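Local coordinates for genome polyprotein (Chicken sicinivirus JSY, PDB 6QWT), which probably copies the viral RNA genome as the RNA-dependent RNA polymerase (3Dpol) released from the C-terminal end of the picornaviral polyprotein, at residues A[213-216]-A[217-221]; A[320-324]-A[325-329]; A[373-376]-A[377-380]. All coordinates share one frame; numbering follows the deposited sequence.

Interaction 1 of 3, residues A[213-216]-A[217-221]; sequences DYHW and TPFYH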
loop_
_atom_site.group_PDB
_atom_site.type_symbol
_atom_site.label_atom_id
_atom_site.label_comp_id
_atom_site.label_asym_id
_atom_site.label_seq_id
_atom_site.Cartn_x
_atom_site.Cartn_y
_atom_site.Cartn_z
ATOM N N ASP A 213 -16.185 -1.671 -0.607
ATOM C CA ASP A 213 -17.641 -1.792 -0.618
ATOM C C ASP A 213 -18.230 -1.271 -1.921
ATOM O O ASP A 213 -19.182 -1.851 -2.458
ATOM C CB ASP A 213 -18.243 -1.034 0.567
ATOM C CG ASP A 213 -18.230 -1.840 1.849
ATOM O OD1 ASP A 213 -18.619 -1.283 2.897
ATOM O OD2 ASP A 213 -17.834 -3.025 1.816
ATOM N N TYR A 214 -17.682 -0.175 -2.445
ATOM C CA TYR A 214 -18.226 0.442 -3.649
ATOM C C TYR A 214 -17.561 -0.077 -4.920
ATOM O O TYR A 214 -18.248 -0.407 -5.892
ATOM C CB TYR A 214 -18.081 1.968 -3.572
ATOM C CG TYR A 214 -18.563 2.680 -4.819
ATOM C CD1 TYR A 214 -17.680 3.014 -5.839
ATOM C CD2 TYR A 214 -19.903 3.011 -4.978
ATOM C CE1 TYR A 214 -18.116 3.656 -6.981
ATOM C CE2 TYR A 214 -20.348 3.657 -6.120
ATOM C CZ TYR A 214 -19.450 3.975 -7.118
ATOM O OH TYR A 214 -19.879 4.617 -8.258
ATOM N N HIS A 215 -16.232 -0.154 -4.931
ATOM C CA HIS A 215 -15.510 -0.368 -6.177
ATOM C C HIS A 215 -15.404 -1.832 -6.575
ATOM O O HIS A 215 -15.018 -2.113 -7.715
ATOM C CB HIS A 215 -14.116 0.254 -6.082
ATOM C CG HIS A 215 -14.129 1.746 -6.189
ATOM N ND1 HIS A 215 -13.949 2.573 -5.101
ATOM C CD2 HIS A 215 -14.334 2.560 -7.251
ATOM C CE1 HIS A 215 -14.029 3.832 -5.490
ATOM N NE2 HIS A 215 -14.264 3.853 -6.790
ATOM N N TRP A 216 -15.749 -2.765 -5.690
ATOM C CA TRP A 216 -15.711 -4.170 -6.078
ATOM C C TRP A 216 -16.665 -4.473 -7.228
ATOM O O TRP A 216 -16.424 -5.421 -7.978
ATOM C CB TRP A 216 -16.019 -5.057 -4.870
ATOM C CG TRP A 216 -14.877 -5.952 -4.482
ATOM C CD1 TRP A 216 -14.915 -7.305 -4.335
ATOM C CD2 TRP A 216 -13.523 -5.556 -4.200
ATOM N NE1 TRP A 216 -13.676 -7.780 -3.977
ATOM C CE2 TRP A 216 -12.804 -6.726 -3.888
ATOM C CE3 TRP A 216 -12.853 -4.327 -4.180
ATOM C CZ2 TRP A 216 -11.447 -6.706 -3.562
ATOM C CZ3 TRP A 216 -11.505 -4.308 -3.856
ATOM C CH2 TRP A 216 -10.819 -5.491 -3.551
ATOM N N THR A 217 -17.730 -3.669 -7.402
ATOM C CA THR A 217 -18.636 -3.897 -8.529
ATOM C C THR A 217 -18.003 -3.480 -9.854
ATOM O O THR A 217 -17.935 -4.313 -10.775
ATOM C CB THR A 217 -19.982 -3.210 -8.271
ATOM O OG1 THR A 217 -20.659 -3.855 -7.182
ATOM C CG2 THR A 217 -20.867 -3.263 -9.515
ATOM N N PRO A 218 -17.524 -2.239 -10.033
ATOM C CA PRO A 218 -16.868 -1.917 -11.312
ATOM C C PRO A 218 -15.558 -2.664 -11.524
ATOM O O PRO A 218 -15.214 -2.955 -12.677
ATOM C CB PRO A 218 -16.657 -0.397 -11.232
ATOM C CG PRO A 218 -16.633 -0.097 -9.784
ATOM C CD PRO A 218 -17.611 -1.048 -9.163
ATOM N N PHE A 219 -14.814 -2.979 -10.458
ATOM C CA PHE A 219 -13.632 -3.830 -10.603
ATOM C C PHE A 219 -14.010 -5.175 -11.216
ATOM O O PHE A 219 -13.359 -5.654 -12.152
ATOM C CB PHE A 219 -12.958 -4.048 -9.242
ATOM C CG PHE A 219 -12.220 -2.847 -8.711
ATOM C CD1 PHE A 219 -11.582 -2.904 -7.479
ATOM C CD2 PHE A 219 -12.162 -1.663 -9.434
ATOM C CE1 PHE A 219 -10.898 -1.807 -6.978
ATOM C CE2 PHE A 219 -11.481 -0.561 -8.935
ATOM C CZ PHE A 219 -10.848 -0.633 -7.707
ATOM N N TYR A 220 -15.067 -5.795 -10.687
ATOM C CA TYR A 220 -15.526 -7.094 -11.170
ATOM C C TYR A 220 -15.929 -7.032 -12.640
ATOM O O TYR A 220 -15.481 -7.845 -13.458
ATOM C CB TYR A 220 -16.696 -7.557 -10.300
ATOM C CG TYR A 220 -17.319 -8.883 -10.661
ATOM C CD1 TYR A 220 -16.832 -10.067 -10.128
ATOM C CD2 TYR A 220 -18.427 -8.947 -11.498
ATOM C CE1 TYR A 220 -17.410 -11.283 -10.438
ATOM C CE2 TYR A 220 -19.014 -10.158 -11.814
ATOM C CZ TYR A 220 -18.500 -11.322 -11.281
ATOM O OH TYR A 220 -19.076 -12.533 -11.588
ATOM N N HIS A 221 -16.777 -6.067 -12.996
ATOM C CA HIS A 221 -17.280 -5.998 -14.362
ATOM C C HIS A 221 -16.214 -5.558 -15.359
ATOM O O HIS A 221 -16.376 -5.793 -16.562
ATOM C CB HIS A 221 -18.490 -5.059 -14.419
ATOM C CG HIS A 221 -19.683 -5.573 -13.677
ATOM N ND1 HIS A 221 -20.369 -6.705 -14.063
ATOM C CD2 HIS A 221 -20.308 -5.119 -12.565
ATOM C CE1 HIS A 221 -21.366 -6.923 -13.224
ATOM N NE2 HIS A 221 -21.351 -5.974 -12.306
HETATM O O HOH W 1 -18.967 -3.432 -4.659
#

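Interaction 2 of 3, residues A[320-324]-A[325-329]; sequences PDFDT and SAWRI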
loop_
_atom_site.group_PDB
_atom_site.type_symbol
_atom_site.label_atom_id
_atom_site.label_comp_id
_atom_site.label_asym_id
_atom_site.label_seq_id
_atom_site.Cartn_x
_atom_site.Cartn_y
_atom_site.Cartn_z
ATOM N N PRO A 320 5.055 -14.157 -27.325
ATOM C CA PRO A 320 4.794 -14.050 -28.771
ATOM C C PRO A 320 3.343 -13.754 -29.116
ATOM O O PRO A 320 3.080 -13.119 -30.146
ATOM C CB PRO A 320 5.234 -15.422 -29.308
ATOM C CG PRO A 320 5.191 -16.338 -28.116
ATOM C CD PRO A 320 5.576 -15.483 -26.946
ATOM N N ASP A 321 2.392 -14.184 -28.290
ATOM C CA ASP A 321 0.977 -14.028 -28.592
ATOM C C ASP A 321 0.326 -12.885 -27.826
ATOM O O ASP A 321 -0.905 -12.788 -27.814
ATOM C CB ASP A 321 0.231 -15.333 -28.308
ATOM C CG ASP A 321 0.792 -16.500 -29.089
ATOM O OD1 ASP A 321 1.200 -17.500 -28.461
ATOM O OD2 ASP A 321 0.836 -16.410 -30.334
ATOM N N PHE A 322 1.113 -12.022 -27.189
ATOM C CA PHE A 322 0.539 -10.920 -26.428
ATOM C C PHE A 322 -0.152 -9.941 -27.367
ATOM O O PHE A 322 0.466 -9.422 -28.302
ATOM C CB PHE A 322 1.616 -10.202 -25.618
ATOM C CG PHE A 322 1.114 -8.973 -24.902
ATOM C CD1 PHE A 322 0.029 -9.051 -24.044
ATOM C CD2 PHE A 322 1.722 -7.743 -25.093
ATOM C CE1 PHE A 322 -0.439 -7.928 -23.390
ATOM C CE2 PHE A 322 1.258 -6.614 -24.438
ATOM C CZ PHE A 322 0.178 -6.707 -23.586
ATOM N N ASP A 323 -1.435 -9.700 -27.121
ATOM C CA ASP A 323 -2.192 -8.684 -27.839
ATOM C C ASP A 323 -2.058 -7.377 -27.066
ATOM O O ASP A 323 -2.569 -7.256 -25.948
ATOM C CB ASP A 323 -3.651 -9.109 -27.985
ATOM C CG ASP A 323 -4.416 -8.262 -28.986
ATOM O OD1 ASP A 323 -4.235 -7.025 -28.997
ATOM O OD2 ASP A 323 -5.211 -8.834 -29.758
ATOM N N THR A 324 -1.368 -6.399 -27.658
ATOM C CA THR A 324 -1.102 -5.142 -26.966
ATOM C C THR A 324 -2.351 -4.304 -26.751
ATOM O O THR A 324 -2.254 -3.230 -26.149
ATOM C CB THR A 324 -0.060 -4.320 -27.732
ATOM O OG1 THR A 324 -0.555 -4.003 -29.040
ATOM C CG2 THR A 324 1.244 -5.096 -27.855
ATOM N N SER A 325 -3.514 -4.762 -27.212
ATOM C CA SER A 325 -4.762 -4.048 -27.018
ATOM C C SER A 325 -5.782 -4.796 -26.173
ATOM O O SER A 325 -6.807 -4.205 -25.819
ATOM C CB SER A 325 -5.399 -3.714 -28.377
ATOM O OG SER A 325 -4.664 -2.706 -29.047
ATOM N N ALA A 326 -5.554 -6.067 -25.846
ATOM C CA ALA A 326 -6.536 -6.880 -25.126
ATOM C C ALA A 326 -5.931 -7.316 -23.798
ATOM O O ALA A 326 -5.522 -8.467 -23.631
ATOM C CB ALA A 326 -6.977 -8.081 -25.968
ATOM N N TRP A 327 -5.892 -6.389 -22.842
ATOM C CA TRP A 327 -5.353 -6.679 -21.523
ATOM C C TRP A 327 -5.873 -5.644 -20.534
ATOM O O TRP A 327 -6.237 -4.529 -20.916
ATOM C CB TRP A 327 -3.818 -6.684 -21.537
ATOM C CG TRP A 327 -3.219 -5.404 -22.035
ATOM C CD1 TRP A 327 -2.890 -5.100 -23.325
ATOM C CD2 TRP A 327 -2.889 -4.248 -21.255
ATOM N NE1 TRP A 327 -2.370 -3.828 -23.396
ATOM C CE2 TRP A 327 -2.359 -3.284 -22.138
ATOM C CE3 TRP A 327 -2.987 -3.937 -19.896
ATOM C CZ2 TRP A 327 -1.931 -2.031 -21.704
ATOM C CZ3 TRP A 327 -2.559 -2.690 -19.468
ATOM C CH2 TRP A 327 -2.039 -1.754 -20.368
ATOM N N ARG A 328 -5.903 -6.030 -19.260
ATOM C CA ARG A 328 -6.252 -5.111 -18.186
ATOM C C ARG A 328 -5.469 -5.489 -16.939
ATOM O O ARG A 328 -5.363 -6.670 -16.599
ATOM C CB ARG A 328 -7.756 -5.121 -17.887
ATOM C CG ARG A 328 -8.131 -4.387 -16.602
ATOM C CD ARG A 328 -9.635 -4.269 -16.445
ATOM N NE ARG A 328 -10.234 -3.450 -17.494
ATOM C CZ ARG A 328 -10.252 -2.121 -17.483
ATOM N NH1 ARG A 328 -9.702 -1.457 -16.475
ATOM N NH2 ARG A 328 -10.819 -1.455 -18.480
ATOM N N ILE A 329 -4.923 -4.480 -16.263
ATOM C CA ILE A 329 -4.168 -4.665 -15.030
ATOM C C ILE A 329 -4.810 -3.816 -13.941
ATOM O O ILE A 329 -5.290 -2.708 -14.208
ATOM C CB ILE A 329 -2.679 -4.301 -15.223
ATOM C CG1 ILE A 329 -2.007 -5.287 -16.185
ATOM C CG2 ILE A 329 -1.941 -4.290 -13.890
ATOM C CD1 ILE A 329 -0.578 -4.915 -16.567
HETATM O O HOH W 2 -3.001 -10.171 -24.611
#

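Interaction 3 of 3, residues A[373-376]-A[377-380]; sequences TSSI and HDVT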
loop_
_atom_site.group_PDB
_atom_site.type_symbol
_atom_site.label_atom_id
_atom_site.label_comp_id
_atom_site.label_asym_id
_atom_site.label_seq_id
_atom_site.Cartn_x
_atom_site.Cartn_y
_atom_site.Cartn_z
ATOM N N THR A 373 -5.862 -22.964 -14.177
ATOM C CA THR A 373 -6.758 -21.927 -14.667
ATOM C C THR A 373 -7.245 -21.100 -13.485
ATOM O O THR A 373 -7.098 -21.494 -12.324
ATOM C CB THR A 373 -7.943 -22.520 -15.442
ATOM O OG1 THR A 373 -8.522 -21.509 -16.277
ATOM C CG2 THR A 373 -9.002 -23.052 -14.487
ATOM N N SER A 374 -7.823 -19.940 -13.791
ATOM C CA SER A 374 -8.299 -19.036 -12.754
ATOM C C SER A 374 -9.296 -18.062 -13.366
ATOM O O SER A 374 -9.065 -17.541 -14.459
ATOM C CB SER A 374 -7.132 -18.276 -12.105
ATOM O OG SER A 374 -7.585 -17.142 -11.389
ATOM N N SER A 375 -10.394 -17.821 -12.660
ATOM C CA SER A 375 -11.431 -16.899 -13.108
ATOM C C SER A 375 -11.616 -15.788 -12.079
ATOM O O SER A 375 -11.003 -15.789 -11.009
ATOM C CB SER A 375 -12.750 -17.635 -13.354
ATOM O OG SER A 375 -13.445 -17.858 -12.139
ATOM N N ILE A 376 -12.486 -14.833 -12.418
ATOM C CA ILE A 376 -12.803 -13.741 -11.506
ATOM C C ILE A 376 -13.420 -14.254 -10.211
ATOM O O ILE A 376 -13.399 -13.550 -9.195
ATOM C CB ILE A 376 -13.726 -12.717 -12.210
ATOM C CG1 ILE A 376 -13.812 -11.414 -11.414
ATOM C CG2 ILE A 376 -15.115 -13.298 -12.428
ATOM C CD1 ILE A 376 -12.505 -10.656 -11.332
ATOM N N HIS A 377 -13.952 -15.480 -10.211
ATOM C CA HIS A 377 -14.565 -16.053 -9.020
ATOM C C HIS A 377 -13.570 -16.763 -8.111
ATOM O O HIS A 377 -13.862 -16.941 -6.924
ATOM C CB HIS A 377 -15.675 -17.031 -9.417
ATOM C CG HIS A 377 -16.681 -16.449 -10.361
ATOM N ND1 HIS A 377 -16.765 -16.827 -11.685
ATOM C CD2 HIS A 377 -17.641 -15.513 -10.175
ATOM C CE1 HIS A 377 -17.733 -16.149 -12.273
ATOM N NE2 HIS A 377 -18.281 -15.344 -11.379
ATOM N N ASP A 378 -12.417 -17.177 -8.634
ATOM C CA ASP A 378 -11.379 -17.799 -7.816
ATOM C C ASP A 378 -10.395 -16.793 -7.244
ATOM O O ASP A 378 -9.678 -17.116 -6.290
ATOM C CB ASP A 378 -10.594 -18.824 -8.638
ATOM C CG ASP A 378 -11.449 -19.974 -9.106
ATOM O OD1 ASP A 378 -11.733 -20.044 -10.321
ATOM O OD2 ASP A 378 -11.837 -20.808 -8.259
ATOM N N VAL A 379 -10.359 -15.594 -7.793
ATOM C CA VAL A 379 -9.292 -14.637 -7.543
ATOM C C VAL A 379 -9.545 -13.894 -6.236
ATOM O O VAL A 379 -10.691 -13.637 -5.849
ATOM C CB VAL A 379 -9.193 -13.679 -8.750
ATOM C CG1 VAL A 379 -9.557 -12.254 -8.365
ATOM C CG2 VAL A 379 -7.824 -13.765 -9.403
ATOM N N THR A 380 -8.461 -13.564 -5.534
ATOM C CA THR A 380 -8.507 -12.701 -4.360
ATOM C C THR A 380 -7.687 -11.446 -4.625
ATOM O O THR A 380 -6.616 -11.509 -5.235
ATOM C CB THR A 380 -7.976 -13.403 -3.101
ATOM O OG1 THR A 380 -6.565 -13.620 -3.227
ATOM C CG2 THR A 380 -8.680 -14.735 -2.886
HETATM O O HOH W 3 -13.125 -13.793 -6.427
#

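Interaction 1 of 3, residues A[213-216]-A[217-221]
The carbonyl of His-215 accepts the amide of Phe-219 (N to O, 2.9 Å, N-H...O angle 163°) and that of Trp-216 accepts Tyr-220, so residues 213-221 form one helix, kinked where the nitrogens of Thr-217 and Pro-218 take no bond from the preceding turn. Pro-218 has no amide hydrogen to offer Tyr-214 O, and its CD lies 3.4 Å from that oxygen. Phe-219 leans back along the helix, its CG beside the backbone N (chi1 -73°), and this lays the ring over the residue one turn earlier. His-215 CB sits over a face of the Phe-219 ring, 3.9 Å from its centroid, in a CH-pi contact. The imidazole itself is slid aside, its plane only 26° from that of the phenyl but with little overlap. The His-215 imidazole accepts the Asp-211 amide at ND1. On Trp-216, CE3 meets Phe-219 CD1 at 3.8 Å with the two rings oblique, completing a cluster of three aromatics. At the kink a water spans Asp-213 O and Thr-217 OG1, lying 3.1 Å from the hydroxyl, which also binds the Ile-396 amide. Beyond the helix, Trp-216 stacks on Phe-386 and gives its NE1 hydrogen to His-385 O, while Phe-219 and Tyr-220 also rest on Phe-386; the helix 212-222 thus packs against strands 384-388 and 396-400.

Interaction 2 of 3, residues A[320-324]-A[325-329]
Trp-327 NE1 donates to Thr-324 O at 2.8 Å, the shortest polar bond between residues 320-324 and 325-329. The oxygen lies close to the indole plane, at the NE1 edge, whereas from the carbonyl's side the donor stands well above the peptide plane, off the lone pairs, and the bond is somewhat bent (146°). With CG placed between its own backbone N and carbonyl carbon (chi1 57°), Trp-327 turns the NE1/CD1 edge of its indole back toward the preceding turn, and this brings NE1 to the carbonyl.

That turn is a type I beta turn from Asp-323 to Ala-326, closed by Ala-326 N to Asp-323 O at 3.2 Å. Asp-323 adds an Asx turn: its OD1 accepts the amide of Ser-325 at 3.0 Å, met on the anti side of the carboxylate and slightly out of its plane. The carboxylate reaches forward because CG is anti to the backbone N. A water joins the two limbs of the turn, accepting from Asp-323 N at 3.0 Å and bonding to Ala-326 O. The turn delivers the chain from helix 298-316 into strand 327-332, the first strand of the polymerase palm hairpin whose tip carries the Gly-Asp-Asp sequence of motif C.

Phe-322 approaches the indole from the other limb, its CZ 3.5 Å from Trp-327 CD1, the two ring planes oblique, at 41°. Thr-324 N lies over the centre of the phenyl, on the same side as Trp-327 CD1. The Asp-323 side chain touches Ala-326 CB at 4.0 Å through CG. Arg-80 makes a cation-pi contact with the buried indole and also binds Trp-327 O, while Leu-313 of helix 298-316 packs against the same side chain.

Interaction 3 of 3, residues A[373-376]-A[377-380]
A compact turn in the loop between strands 360-362 and 384-388 is built by Ser-375 and Asp-378, with an ST turn at its start. Ser-375 OG, held between its backbone N and carbonyl carbon (chi1 81°), accepts the amide of His-377 at 3.1 Å, the i+2 bond that defines the ST turn. Ser-375 O takes the Asp-378 amide at 3.1 Å, from well above the carbonyl plane, and a weak second bond from Val-379 N. In return Asp-378 OD1 receives two weak donors from Ser-375, its N at 3.5 Å and its OG at 3.3 Å.

Ile-376 CG2 lies over the centre of the His-377 imidazole, 3.8 Å from the centroid and 5° off the ring normal, a well-centred CH-pi contact; the NE2 of this ring is hydrogen-bonded to Tyr-220 OH of helix 212-222. A water donates to Ile-376 O at 2.8 Å. Val-379 packs on Ala-231 of strand 230-235 and on Phe-386 of strand 384-388.

Ser-375 OG thus accepts from the His-377 amide and donates weakly to Asp-378 OD1; the two weak donors at that oxygen may slightly favour the charged carboxylate.

Interactions 1 and 3, with centres about 15 Å apart, meet directly: Tyr-220 OH lies 2.9 Å from His-377 NE2, a probable hydrogen bond, and Tyr-220 CD1 packs on Ile-376 CG1 at 3.5 Å. Helix 212-222 and the 373-380 turn are therefore joined, and both also rest on Phe-386 of strand 384-388. Interaction 2 touches neither; its nearest atoms are about 6 Å from interaction 1 and about 9 Å from interaction 3. It belongs to the catalytic palm, at the far end of strand 327-332 from the Gly-Asp-Asp turn. Strand 230-235 of the same sheet is met by Ser-374 and Val-379 of interaction 3.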